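Local coordinates for DUF3856 domain-containing protein (PDB 2HR2) that is of unknown function but folds as a TPR-like alpha-alpha superhelix, a scaffold that in related proteins often mediates protein-protein binding, at residues Glu39-Met44 against Ala53-Phe58; Glu75-Ala80 against Asp113-Gly118; Gly91-Asp96 against Val129-Glu134; Pro123-Val128 against Met146-Asp151; Gly137-Pro140 against Arg144-Glu147. All coordinates share one frame; numbering follows the deposited sequence.

Contact 1. Residues Glu39-Met44 against Ala53-Phe58; sequences EISHTM and AGFDAF
In His42 and Asp56 alike CG lies anti to the carbonyl carbon, beside the backbone N (chi1 -65° in the histidine), and imidazole and carboxylate meet from opposite directions. They link the residue just past helix 27-41 to helix 52-69 in a TPR-like alpha-alpha superhelix. His42 NE2 donates to Asp56 OD2 over 2.8 Å, but the bond is weak, with an N-H...O angle of 130°. OD2 sits at the edge of the ring, near its plane, while the ring and carboxylate planes are turned 37° apart. ND1 makes a weak bond to Met38 O, a second hold on the ring's rotation. Two acceptors at the two ring nitrogens are consistent with a doubly protonated, charged ring, though both bonds are weak. An alanine in place of Asp56 would probably leave His42 NE2 without its carboxylate mate and the ring freer to turn. Ser41 directs OG back to Met38 O in its own helix, and this hydroxyl is 3.7 Å from Asp56 OD1 without bonding to it. Phe55 supplies the apolar half: its ring meets Phe50 edge-to-face, while Ser41 CB lies 3.8 Å from both CD2 and CE2 of Phe55.

Contact 2. Residues Glu75-Ala80 against Asp113-Gly118; sequences EALHSA and DGLGRG
Leu77, in the middle of a regular helical segment, faces Leu115 and Arg117 where helix 97-114 has just ended, and the closest backbone approach is 9.3 Å between the CA atoms of Leu77 and Leu115. Gly116 closes that helix as a Schellman motif with a phi of 80°, a value that favours glycine, and its N bonds back to Asp113 O at 3.1 Å. Arg117 follows directly at the N-cap position of helix 118-134, so the tight turn presents two side chains to the same leucine. With CG anti to the backbone N (chi1 180°), Leu77 extends its branch toward the turn, and a single methyl, CD2, does all the touching. CD2 meets Leu115 CD1 at 3.7 Å, an apolar contact. The same methyl lies 3.4 Å from Arg117 NH1, where the two side chains cross at about a right angle and the methyl meets the guanidinium obliquely. This second contact is van der Waals in kind, since a methyl offers the charged group no polar partner. The arginine finds one elsewhere: a long, weak ion pair joins NH2 to Glu120 OE1 in the helix that Arg117 precedes. The meeting is small and lies partly at the surface. Inward, Leu77 also packs on Arg108, Ala111 and Leu112 of helix 97-114, and Arg117 rests on Leu112 as well. On another side of helix 73-90, Ala76, Ser79 and Ala80 touch helix 52-69, which places this helix between its two neighbours in the superhelix.

Contact 3. Residues Gly91-Asp96 against Val129-Glu134; sequences GELNQD and VEMIEE
Leu93 carries the apolar part of the contact, reaching from a turn before helix 97-114 to Met131, a selenomethionine on helix 118-134. Its CG is anti to the backbone N (chi1 -174°), which sends the two methyls toward the helix to different partners. CD1 meets the terminal methyl of Met131, CE, at 3.9 Å; the methionine chain bends at its last torsion (chi3 67°). The other methyl, CD2, lies against Glu134, crossing that side chain at about a right angle. The glutamate is extended beyond CG, and Leu93 CD2 lies along its aliphatic part, 3.9 Å from Glu134 CB. The same methyl comes closest of all to the carboxylate oxygen Glu134 OE1, at 3.4 Å, a van der Waals approach. Polar bonds lie just beyond the helical segment. Asn94 OD1 lies 4.2 Å from Glu134 O; both are acceptors, and OD1 takes its hydrogen bond from the backbone N of Lys136. Arg135 ties the turn to the same region, giving NH2 to Gln95 O and, weakly, NE to Leu93 O. Within the turn, a type I beta turn from Glu92 to Gln95, the closing bond from Gln95 N to Glu92 O is weak. Deeper in, Leu93 and Met131 both touch Trp101 of helix 97-114, and Met131 continues onto Ile102 and Val105. Ile132 packs on Met146 and Val129 on Ala149, both of helix 142-157, so helix 118-134 lies between these two helices.

Contact 4. Residues Pro123-Val128 against Met146-Asp151; sequences PEFKKV and MEVAID
Close apolar packing of two helices joins Phe125 of helix 118-134 to Ala149 of helix 142-157, the last helix modelled in the chain. The backbones come near, 5.0 Å between the CA atoms of Phe125 and Ala149, a separation that the small alanine side chain permits. Phe125 CG is anti to the carbonyl carbon, beside the backbone N (chi1 -78°), and this sets ring carbon CD1 3.6 Å from Ala149 CA in an oblique approach. Ala149 CB lies 3.9 Å from Phe125 CB and 3.8 Å from Phe125 O, so the alanine methyl rests on the root of the aromatic residue as well as on its ring. In this TPR-like alpha-alpha superhelix each helix packs against its neighbours along the chain, and here the final one packs beside the phenylalanine. Farther round the ring, CE1 reaches Val148 CG1 at 4.1 Å. An alanine at Phe125 would probably open a gap beside Ala149 and leave Val148 CG1 without its contact to CE1. Phe125 also touches Ala109 of helix 97-114, and Arg152 and Ile153 farther along helix 142-157. Val148 meets Tyr106.

Contact 5. Residues Gly137-Pro140 against Arg144-Glu147; sequences GETP and RMME
Met145, a selenomethionine near the start of helix 142-157, places its terminal methyl CE against Thr139 and Pro140 of the loop just before that helix. CE lies 4.2 Å from Thr139 CG2 and 4.1 Å from Pro140 O, so one methyl makes both approaches. The bend at the last torsion (chi3 -75°) turns this methyl back to the loop, and the threonine and methionine side chains cross at about a right angle. Around this first shell, Thr139 divides its two branches: CG2 goes to the methionine, while OG1 makes weak bonds, one to Gly137 O at 3.4 Å and one with Arg135 NH1. Gly137 has a phi of 123°, a backbone conformation suited to glycine. Helix 97-114 lines the next shell: Ile102 touches both Thr139 and Met145, Tyr106 touches Met145, and Lys99 meets Pro140. A glycerol, probably from the crystallisation liquor, lies about 4 Å from the Met145 side chain; such molecules sometimes mark pockets. Across the contact the methionine methyl has only methyl and carbonyl neighbours, so van der Waals contact rather than directed bonding holds it against the loop.

Contact 4 is the buried one; the other four are partly buried, mixing core side chains with surface ones. Contacts 3 and 4 share helix 118-134, and contacts 4 and 5 share helix 142-157 with Met146 and Glu147. Packing continues between them: Ile132 CD1 of contact 3 lies 4.3 Å from Met145 CE of contact 5, and Asp113 OD2 of contact 2 lies 4.0 Å from Phe125 CE2 of contact 4. Contacts 1 and 4 are farthest apart, about 30 Å between centres, on opposite sides of the chain's centre. Contact 1 alone has a hydrogen bond between its segments, a weak one; contacts 2 and 3 set a leucine against one apolar and one charged side chain, while contacts 4 and 5 rely on an aromatic ring and a methionine methyl.

Contact 1. Residues Glu39-Met44 against Ala53-Phe58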
# COMPACT_ATOMS: atom_id res chain seq x y z
N GLU A 39 11.95 9.30 -5.08
CA GLU A 39 12.96 9.99 -5.87
C GLU A 39 13.92 10.75 -4.95
O GLU A 39 15.14 10.70 -5.15
CB GLU A 39 12.28 10.94 -6.86
CG GLU A 39 13.22 11.61 -7.87
CD GLU A 39 12.46 12.35 -8.97
OE1 GLU A 39 11.21 12.36 -8.94
OE2 GLU A 39 13.13 12.91 -9.87
N ILE A 40 13.37 11.42 -3.94
CA ILE A 40 14.17 12.16 -2.97
C ILE A 40 14.98 11.23 -2.08
O ILE A 40 16.16 11.48 -1.83
CB ILE A 40 13.28 13.06 -2.08
CG1 ILE A 40 12.64 14.18 -2.91
CG2 ILE A 40 14.10 13.70 -0.95
CD1 ILE A 40 11.54 14.94 -2.19
N SER A 41 14.36 10.16 -1.60
CA SER A 41 15.05 9.22 -0.72
C SER A 41 16.26 8.57 -1.39
O SER A 41 17.25 8.28 -0.72
CB SER A 41 14.11 8.12 -0.21
OG SER A 41 13.83 7.18 -1.23
N HIS A 42 16.18 8.35 -2.70
CA HIS A 42 17.29 7.74 -3.44
C HIS A 42 18.38 8.72 -3.89
O HIS A 42 19.31 8.31 -4.57
CB HIS A 42 16.76 6.91 -4.61
CG HIS A 42 15.96 5.72 -4.18
ND1 HIS A 42 14.61 5.60 -4.44
CD2 HIS A 42 16.31 4.64 -3.45
CE1 HIS A 42 14.17 4.47 -3.92
NE2 HIS A 42 15.18 3.87 -3.31
N THR A 43 18.29 9.99 -3.50
CA THR A 43 19.34 10.98 -3.80
C THR A 43 20.30 11.12 -2.63
O THR A 43 21.25 11.91 -2.69
CB THR A 43 18.77 12.40 -4.10
OG1 THR A 43 18.22 12.97 -2.90
CG2 THR A 43 17.72 12.37 -5.20
N MSE A 44 20.06 10.38 -1.55
CA MSE A 44 20.92 10.42 -0.37
C MSE A 44 22.19 9.64 -0.62
O MSE A 44 22.18 8.68 -1.40
CB MSE A 44 20.22 9.78 0.83
CG MSE A 44 19.22 10.66 1.55
SE MSE A 44 18.35 9.67 3.00
CE MSE A 44 16.62 9.48 2.33
N ALA A 53 14.68 0.29 2.61
CA ALA A 53 13.79 -0.84 2.33
C ALA A 53 12.38 -0.59 2.87
O ALA A 53 11.39 -0.75 2.15
CB ALA A 53 14.37 -2.11 2.93
N GLY A 54 12.31 -0.19 4.14
CA GLY A 54 11.04 0.11 4.79
C GLY A 54 10.35 1.33 4.20
O GLY A 54 9.15 1.30 3.96
N PHE A 55 11.11 2.40 3.98
CA PHE A 55 10.55 3.62 3.42
C PHE A 55 9.98 3.39 2.02
O PHE A 55 8.89 3.86 1.72
CB PHE A 55 11.60 4.73 3.40
CG PHE A 55 11.05 6.06 2.99
CD1 PHE A 55 10.36 6.84 3.91
CD2 PHE A 55 11.21 6.53 1.70
CE1 PHE A 55 9.85 8.07 3.54
CE2 PHE A 55 10.70 7.76 1.33
CZ PHE A 55 10.02 8.53 2.25
N ASP A 56 10.72 2.68 1.18
CA ASP A 56 10.24 2.37 -0.17
C ASP A 56 8.97 1.50 -0.12
O ASP A 56 8.06 1.67 -0.94
CB ASP A 56 11.33 1.70 -1.02
CG ASP A 56 12.46 2.66 -1.41
OD1 ASP A 56 12.23 3.88 -1.46
OD2 ASP A 56 13.58 2.18 -1.68
N ALA A 57 8.90 0.59 0.85
CA ALA A 57 7.72 -0.25 1.02
C ALA A 57 6.48 0.59 1.35
O ALA A 57 5.40 0.35 0.82
CB ALA A 57 7.95 -1.28 2.11
N PHE A 58 6.66 1.57 2.23
CA PHE A 58 5.57 2.45 2.64
C PHE A 58 5.10 3.27 1.44
O PHE A 58 3.90 3.43 1.23
CB PHE A 58 6.05 3.37 3.76
CG PHE A 58 6.21 2.70 5.11
CD1 PHE A 58 6.51 1.34 5.24
CD2 PHE A 58 6.14 3.48 6.26
CE1 PHE A 58 6.68 0.77 6.49
CE2 PHE A 58 6.31 2.91 7.52
CZ PHE A 58 6.58 1.55 7.63

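Contact 2. Residues Glu75-Ala80 against Asp113-Gly118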
# COMPACT_ATOMS: atom_id res chain seq x y z
N GLU A 75 -0.46 -0.85 -13.12
CA GLU A 75 0.57 -0.17 -12.33
C GLU A 75 0.37 -0.40 -10.84
O GLU A 75 1.34 -0.49 -10.09
CB GLU A 75 0.59 1.33 -12.64
CG GLU A 75 0.97 1.68 -14.08
CD GLU A 75 0.99 3.18 -14.36
OE1 GLU A 75 0.80 3.98 -13.41
OE2 GLU A 75 1.21 3.56 -15.53
N ALA A 76 -0.89 -0.47 -10.41
CA ALA A 76 -1.22 -0.70 -9.00
C ALA A 76 -0.70 -2.06 -8.54
O ALA A 76 -0.10 -2.18 -7.47
CB ALA A 76 -2.72 -0.61 -8.78
N LEU A 77 -0.94 -3.08 -9.36
CA LEU A 77 -0.50 -4.44 -9.05
C LEU A 77 1.00 -4.50 -8.84
O LEU A 77 1.47 -5.11 -7.88
CB LEU A 77 -0.91 -5.39 -10.18
CG LEU A 77 -0.54 -6.87 -10.04
CD1 LEU A 77 -1.06 -7.44 -8.74
CD2 LEU A 77 -1.08 -7.65 -11.22
N HIS A 78 1.75 -3.87 -9.74
CA HIS A 78 3.21 -3.87 -9.64
C HIS A 78 3.73 -3.13 -8.42
O HIS A 78 4.69 -3.56 -7.79
CB HIS A 78 3.87 -3.44 -10.95
CG HIS A 78 3.90 -4.54 -11.97
ND1 HIS A 78 4.92 -5.47 -12.03
CD2 HIS A 78 2.99 -4.92 -12.90
CE1 HIS A 78 4.66 -6.34 -12.98
NE2 HIS A 78 3.49 -6.03 -13.53
N SER A 79 3.07 -2.03 -8.05
CA SER A 79 3.48 -1.28 -6.88
C SER A 79 3.18 -2.09 -5.61
O SER A 79 4.01 -2.15 -4.71
CB SER A 79 2.78 0.07 -6.83
OG SER A 79 3.32 0.86 -5.79
N ALA A 80 2.01 -2.73 -5.56
CA ALA A 80 1.65 -3.56 -4.41
C ALA A 80 2.62 -4.73 -4.24
O ALA A 80 3.02 -5.05 -3.13
CB ALA A 80 0.22 -4.05 -4.53
N ASP A 113 -8.57 -8.14 -9.41
CA ASP A 113 -9.99 -8.16 -9.74
C ASP A 113 -10.27 -7.23 -10.93
O ASP A 113 -10.98 -7.60 -11.87
CB ASP A 113 -10.80 -7.75 -8.51
CG ASP A 113 -12.29 -7.95 -8.68
OD1 ASP A 113 -12.72 -8.56 -9.69
OD2 ASP A 113 -13.04 -7.52 -7.78
N GLY A 114 -9.68 -6.04 -10.89
CA GLY A 114 -9.83 -5.06 -11.97
C GLY A 114 -9.26 -5.52 -13.30
O GLY A 114 -9.72 -5.08 -14.35
N LEU A 115 -8.25 -6.39 -13.26
CA LEU A 115 -7.64 -6.94 -14.47
C LEU A 115 -8.35 -8.20 -14.97
O LEU A 115 -7.91 -8.81 -15.94
CB LEU A 115 -6.16 -7.25 -14.20
CG LEU A 115 -5.26 -6.05 -13.91
CD1 LEU A 115 -3.94 -6.50 -13.32
CD2 LEU A 115 -5.05 -5.20 -15.16
N GLY A 116 -9.43 -8.60 -14.31
CA GLY A 116 -10.20 -9.78 -14.71
C GLY A 116 -9.60 -11.10 -14.25
O GLY A 116 -9.96 -12.15 -14.76
N ARG A 117 -8.69 -11.04 -13.28
CA ARG A 117 -8.03 -12.23 -12.74
C ARG A 117 -8.67 -12.55 -11.39
O ARG A 117 -8.02 -12.49 -10.34
CB ARG A 117 -6.52 -11.98 -12.60
CG ARG A 117 -5.80 -11.86 -13.95
CD ARG A 117 -4.46 -11.11 -13.88
NE ARG A 117 -3.43 -11.74 -13.04
CZ ARG A 117 -2.20 -11.25 -12.87
NH1 ARG A 117 -1.80 -10.13 -13.47
NH2 ARG A 117 -1.33 -11.89 -12.09
N GLY A 118 -9.95 -12.88 -11.43
CA GLY A 118 -10.74 -13.19 -10.24
C GLY A 118 -10.32 -14.42 -9.46
O GLY A 118 -10.44 -14.45 -8.24

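Contact 3. Residues Gly91-Asp96 against Val129-Glu134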
# COMPACT_ATOMS: atom_id res chain seq x y z
N GLY A 91 8.12 -7.88 7.50
CA GLY A 91 6.93 -7.21 8.03
C GLY A 91 6.49 -7.69 9.40
O GLY A 91 6.66 -8.86 9.75
N GLU A 92 5.92 -6.76 10.18
CA GLU A 92 5.39 -7.04 11.52
C GLU A 92 3.93 -6.57 11.57
O GLU A 92 3.64 -5.37 11.58
CB GLU A 92 6.27 -6.40 12.59
CG GLU A 92 7.63 -7.13 12.71
CD GLU A 92 8.54 -6.60 13.80
OE1 GLU A 92 8.42 -5.41 14.16
OE2 GLU A 92 9.39 -7.38 14.27
N LEU A 93 3.01 -7.54 11.58
CA LEU A 93 1.58 -7.27 11.53
C LEU A 93 1.02 -6.46 12.70
O LEU A 93 0.12 -5.64 12.50
CB LEU A 93 0.80 -8.59 11.40
CG LEU A 93 -0.72 -8.53 11.20
CD1 LEU A 93 -1.08 -7.71 9.97
CD2 LEU A 93 -1.30 -9.93 11.09
N ASN A 94 1.54 -6.66 13.90
CA ASN A 94 1.03 -5.95 15.08
C ASN A 94 1.68 -4.59 15.39
O ASN A 94 1.53 -4.09 16.50
CB ASN A 94 1.09 -6.87 16.30
CG ASN A 94 0.14 -8.04 16.18
OD1 ASN A 94 -0.95 -7.92 15.62
ND2 ASN A 94 0.53 -9.18 16.73
N GLN A 95 2.38 -4.00 14.43
CA GLN A 95 2.95 -2.67 14.61
C GLN A 95 2.24 -1.77 13.63
O GLN A 95 1.52 -2.28 12.78
CB GLN A 95 4.46 -2.66 14.42
CG GLN A 95 5.14 -3.61 15.39
CD GLN A 95 6.53 -3.17 15.81
OE1 GLN A 95 6.97 -2.05 15.52
NE2 GLN A 95 7.22 -4.04 16.54
N ASP A 96 2.42 -0.45 13.73
CA ASP A 96 1.75 0.48 12.81
C ASP A 96 1.96 0.06 11.35
O ASP A 96 1.05 0.18 10.53
CB ASP A 96 2.18 1.92 13.01
CG ASP A 96 1.42 2.59 14.14
OD1 ASP A 96 1.18 1.94 15.19
OD2 ASP A 96 1.07 3.77 13.97
N VAL A 129 -9.22 -10.33 5.08
CA VAL A 129 -10.09 -10.58 6.23
C VAL A 129 -9.32 -11.32 7.32
O VAL A 129 -9.43 -10.97 8.49
CB VAL A 129 -11.36 -11.37 5.84
CG1 VAL A 129 -12.21 -11.67 7.08
CG2 VAL A 129 -12.18 -10.59 4.81
N GLU A 130 -8.55 -12.33 6.94
CA GLU A 130 -7.77 -13.11 7.91
C GLU A 130 -6.76 -12.24 8.67
O GLU A 130 -6.60 -12.39 9.88
CB GLU A 130 -7.07 -14.29 7.22
CG GLU A 130 -8.04 -15.42 6.82
CD GLU A 130 -7.37 -16.56 6.05
OE1 GLU A 130 -6.50 -16.28 5.19
OE2 GLU A 130 -7.72 -17.73 6.30
N MSE A 131 -6.09 -11.33 7.96
CA MSE A 131 -5.11 -10.44 8.59
C MSE A 131 -5.75 -9.44 9.55
O MSE A 131 -5.18 -9.13 10.59
CB MSE A 131 -4.29 -9.70 7.54
CG MSE A 131 -3.35 -10.62 6.78
SE MSE A 131 -2.54 -9.77 5.24
CE MSE A 131 -1.42 -8.46 6.14
N ILE A 132 -6.93 -8.94 9.19
CA ILE A 132 -7.66 -8.02 10.06
C ILE A 132 -8.04 -8.71 11.37
O ILE A 132 -7.94 -8.11 12.45
CB ILE A 132 -8.92 -7.45 9.35
CG1 ILE A 132 -8.49 -6.51 8.22
CG2 ILE A 132 -9.80 -6.68 10.33
CD1 ILE A 132 -9.61 -6.13 7.28
N GLU A 133 -8.46 -9.97 11.28
CA GLU A 133 -8.79 -10.75 12.48
C GLU A 133 -7.54 -10.95 13.33
O GLU A 133 -7.55 -10.71 14.54
CB GLU A 133 -9.31 -12.13 12.14
CG GLU A 133 -10.66 -12.17 11.50
CD GLU A 133 -11.02 -13.58 11.11
OE1 GLU A 133 -11.28 -13.80 9.90
OE2 GLU A 133 -11.00 -14.47 11.98
N GLU A 134 -6.48 -11.41 12.67
CA GLU A 134 -5.21 -11.73 13.32
C GLU A 134 -4.58 -10.53 14.01
O GLU A 134 -4.03 -10.66 15.10
CB GLU A 134 -4.25 -12.28 12.26
CG GLU A 134 -3.07 -13.07 12.82
CD GLU A 134 -2.17 -13.64 11.73
OE1 GLU A 134 -2.22 -13.17 10.57
OE2 GLU A 134 -1.39 -14.57 12.04

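Contact 4. Residues Pro123-Val128 against Met146-Asp151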
# COMPACT_ATOMS: atom_id res chain seq x y z
N PRO A 123 -8.56 -15.50 -3.26
CA PRO A 123 -7.74 -15.80 -2.09
C PRO A 123 -7.10 -14.57 -1.43
O PRO A 123 -6.89 -14.60 -0.22
CB PRO A 123 -6.68 -16.77 -2.62
CG PRO A 123 -6.76 -16.69 -4.09
CD PRO A 123 -8.14 -16.27 -4.44
N GLU A 124 -6.81 -13.52 -2.20
CA GLU A 124 -6.25 -12.29 -1.62
C GLU A 124 -7.28 -11.55 -0.77
O GLU A 124 -6.94 -11.01 0.27
CB GLU A 124 -5.66 -11.37 -2.68
CG GLU A 124 -4.32 -11.85 -3.20
CD GLU A 124 -3.16 -11.60 -2.23
OE1 GLU A 124 -3.01 -10.45 -1.76
OE2 GLU A 124 -2.37 -12.52 -1.97
N PHE A 125 -8.54 -11.52 -1.23
CA PHE A 125 -9.61 -10.91 -0.43
C PHE A 125 -9.82 -11.67 0.88
O PHE A 125 -10.09 -11.07 1.91
CB PHE A 125 -10.94 -10.83 -1.19
CG PHE A 125 -11.01 -9.72 -2.20
CD1 PHE A 125 -10.99 -8.40 -1.79
CD2 PHE A 125 -11.14 -9.99 -3.55
CE1 PHE A 125 -11.08 -7.36 -2.71
CE2 PHE A 125 -11.23 -8.96 -4.48
CZ PHE A 125 -11.19 -7.64 -4.05
N LYS A 126 -9.70 -13.00 0.82
CA LYS A 126 -9.80 -13.83 2.02
C LYS A 126 -8.65 -13.49 2.97
O LYS A 126 -8.85 -13.40 4.18
CB LYS A 126 -9.77 -15.33 1.67
CG LYS A 126 -10.12 -16.27 2.83
CD LYS A 126 -10.02 -17.76 2.43
N LYS A 127 -7.45 -13.30 2.42
CA LYS A 127 -6.26 -12.97 3.20
C LYS A 127 -6.41 -11.63 3.92
O LYS A 127 -5.92 -11.48 5.04
CB LYS A 127 -5.02 -12.95 2.28
CG LYS A 127 -3.66 -12.71 2.95
CD LYS A 127 -3.18 -13.89 3.79
CE LYS A 127 -1.83 -13.58 4.45
NZ LYS A 127 -1.32 -14.70 5.29
N VAL A 128 -7.08 -10.67 3.28
CA VAL A 128 -7.32 -9.37 3.90
C VAL A 128 -8.15 -9.55 5.17
O VAL A 128 -7.81 -9.00 6.22
CB VAL A 128 -8.03 -8.37 2.94
CG1 VAL A 128 -8.44 -7.10 3.68
CG2 VAL A 128 -7.12 -7.99 1.78
N MSE A 146 -13.50 -5.15 4.50
CA MSE A 146 -14.18 -6.42 4.71
C MSE A 146 -15.46 -6.55 3.90
O MSE A 146 -15.75 -7.62 3.38
CB MSE A 146 -14.51 -6.64 6.18
CG MSE A 146 -13.30 -6.99 7.02
SE MSE A 146 -13.83 -7.30 8.87
CE MSE A 146 -14.62 -5.57 9.34
N GLU A 147 -16.22 -5.46 3.78
CA GLU A 147 -17.45 -5.50 3.00
C GLU A 147 -17.16 -5.70 1.52
O GLU A 147 -17.84 -6.49 0.86
CB GLU A 147 -18.30 -4.25 3.23
CG GLU A 147 -19.49 -4.15 2.30
CD GLU A 147 -20.52 -3.17 2.77
OE1 GLU A 147 -21.05 -3.37 3.88
OE2 GLU A 147 -20.82 -2.21 2.03
N VAL A 148 -16.16 -5.01 1.00
CA VAL A 148 -15.77 -5.18 -0.39
C VAL A 148 -15.30 -6.63 -0.60
O VAL A 148 -15.72 -7.29 -1.55
CB VAL A 148 -14.65 -4.20 -0.80
CG1 VAL A 148 -14.00 -4.59 -2.12
CG2 VAL A 148 -15.22 -2.79 -0.88
N ALA A 149 -14.46 -7.11 0.31
CA ALA A 149 -13.93 -8.46 0.23
C ALA A 149 -15.02 -9.52 0.18
O ALA A 149 -14.98 -10.41 -0.67
CB ALA A 149 -13.02 -8.73 1.42
N ILE A 150 -16.00 -9.41 1.07
CA ILE A 150 -17.06 -10.41 1.15
C ILE A 150 -18.02 -10.32 -0.04
O ILE A 150 -18.48 -11.35 -0.53
CB ILE A 150 -17.80 -10.36 2.53
CG1 ILE A 150 -18.32 -11.74 2.91
CG2 ILE A 150 -18.92 -9.32 2.56
CD1 ILE A 150 -17.24 -12.67 3.43
N ASP A 151 -18.31 -9.11 -0.52
CA ASP A 151 -19.20 -8.94 -1.67
C ASP A 151 -18.56 -9.49 -2.94
O ASP A 151 -19.24 -10.16 -3.72
CB ASP A 151 -19.60 -7.48 -1.86
CG ASP A 151 -20.51 -6.96 -0.74
OD1 ASP A 151 -20.99 -7.78 0.07
OD2 ASP A 151 -20.74 -5.73 -0.68

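Contact 5. Residues Gly137-Pro140 against Arg144-Glu147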
# COMPACT_ATOMS: atom_id res chain seq x y z
N GLY A 137 -5.05 -4.68 17.52
CA GLY A 137 -4.87 -3.23 17.33
C GLY A 137 -5.82 -2.65 16.30
O GLY A 137 -6.25 -3.34 15.37
N GLU A 138 -6.13 -1.37 16.46
CA GLU A 138 -7.04 -0.65 15.57
C GLU A 138 -6.57 -0.69 14.12
O GLU A 138 -5.39 -0.45 13.84
CB GLU A 138 -7.18 0.82 16.02
N THR A 139 -7.49 -0.99 13.20
CA THR A 139 -7.19 -1.02 11.77
C THR A 139 -8.22 -0.15 11.05
O THR A 139 -9.25 -0.65 10.60
CB THR A 139 -7.22 -2.46 11.23
OG1 THR A 139 -6.34 -3.28 12.00
CG2 THR A 139 -6.80 -2.50 9.76
N PRO A 140 -7.96 1.17 10.96
CA PRO A 140 -8.89 2.10 10.30
C PRO A 140 -9.27 1.64 8.91
O PRO A 140 -8.41 1.16 8.16
CB PRO A 140 -8.09 3.40 10.22
CG PRO A 140 -7.15 3.33 11.35
CD PRO A 140 -6.78 1.87 11.50
N ARG A 144 -14.85 -1.03 5.61
CA ARG A 144 -14.90 -0.81 4.17
C ARG A 144 -14.28 -1.98 3.42
O ARG A 144 -14.88 -2.49 2.48
CB ARG A 144 -14.14 0.47 3.81
CG ARG A 144 -14.01 0.75 2.31
CD ARG A 144 -13.17 2.00 2.06
NE ARG A 144 -13.75 3.18 2.68
CZ ARG A 144 -14.74 3.90 2.17
NH1 ARG A 144 -15.30 3.58 1.00
NH2 ARG A 144 -15.21 4.96 2.84
N MSE A 145 -13.07 -2.37 3.83
CA MSE A 145 -12.34 -3.46 3.19
C MSE A 145 -13.04 -4.81 3.30
O MSE A 145 -13.15 -5.54 2.32
CB MSE A 145 -10.93 -3.57 3.78
CG MSE A 145 -10.00 -2.44 3.38
SE MSE A 145 -8.15 -2.70 3.99
CE MSE A 145 -8.37 -2.30 5.89
N MSE A 146 -13.50 -5.15 4.50
CA MSE A 146 -14.18 -6.42 4.71
C MSE A 146 -15.46 -6.55 3.90
O MSE A 146 -15.75 -7.62 3.38
CB MSE A 146 -14.51 -6.64 6.18
CG MSE A 146 -13.30 -6.99 7.02
SE MSE A 146 -13.83 -7.30 8.87
CE MSE A 146 -14.62 -5.57 9.34
N GLU A 147 -16.22 -5.46 3.78
CA GLU A 147 -17.45 -5.50 3.00
C GLU A 147 -17.16 -5.70 1.52
O GLU A 147 -17.84 -6.49 0.86
CB GLU A 147 -18.30 -4.25 3.23
CG GLU A 147 -19.49 -4.15 2.30
CD GLU A 147 -20.52 -3.17 2.77
OE1 GLU A 147 -21.05 -3.37 3.88
OE2 GLU A 147 -20.82 -2.21 2.03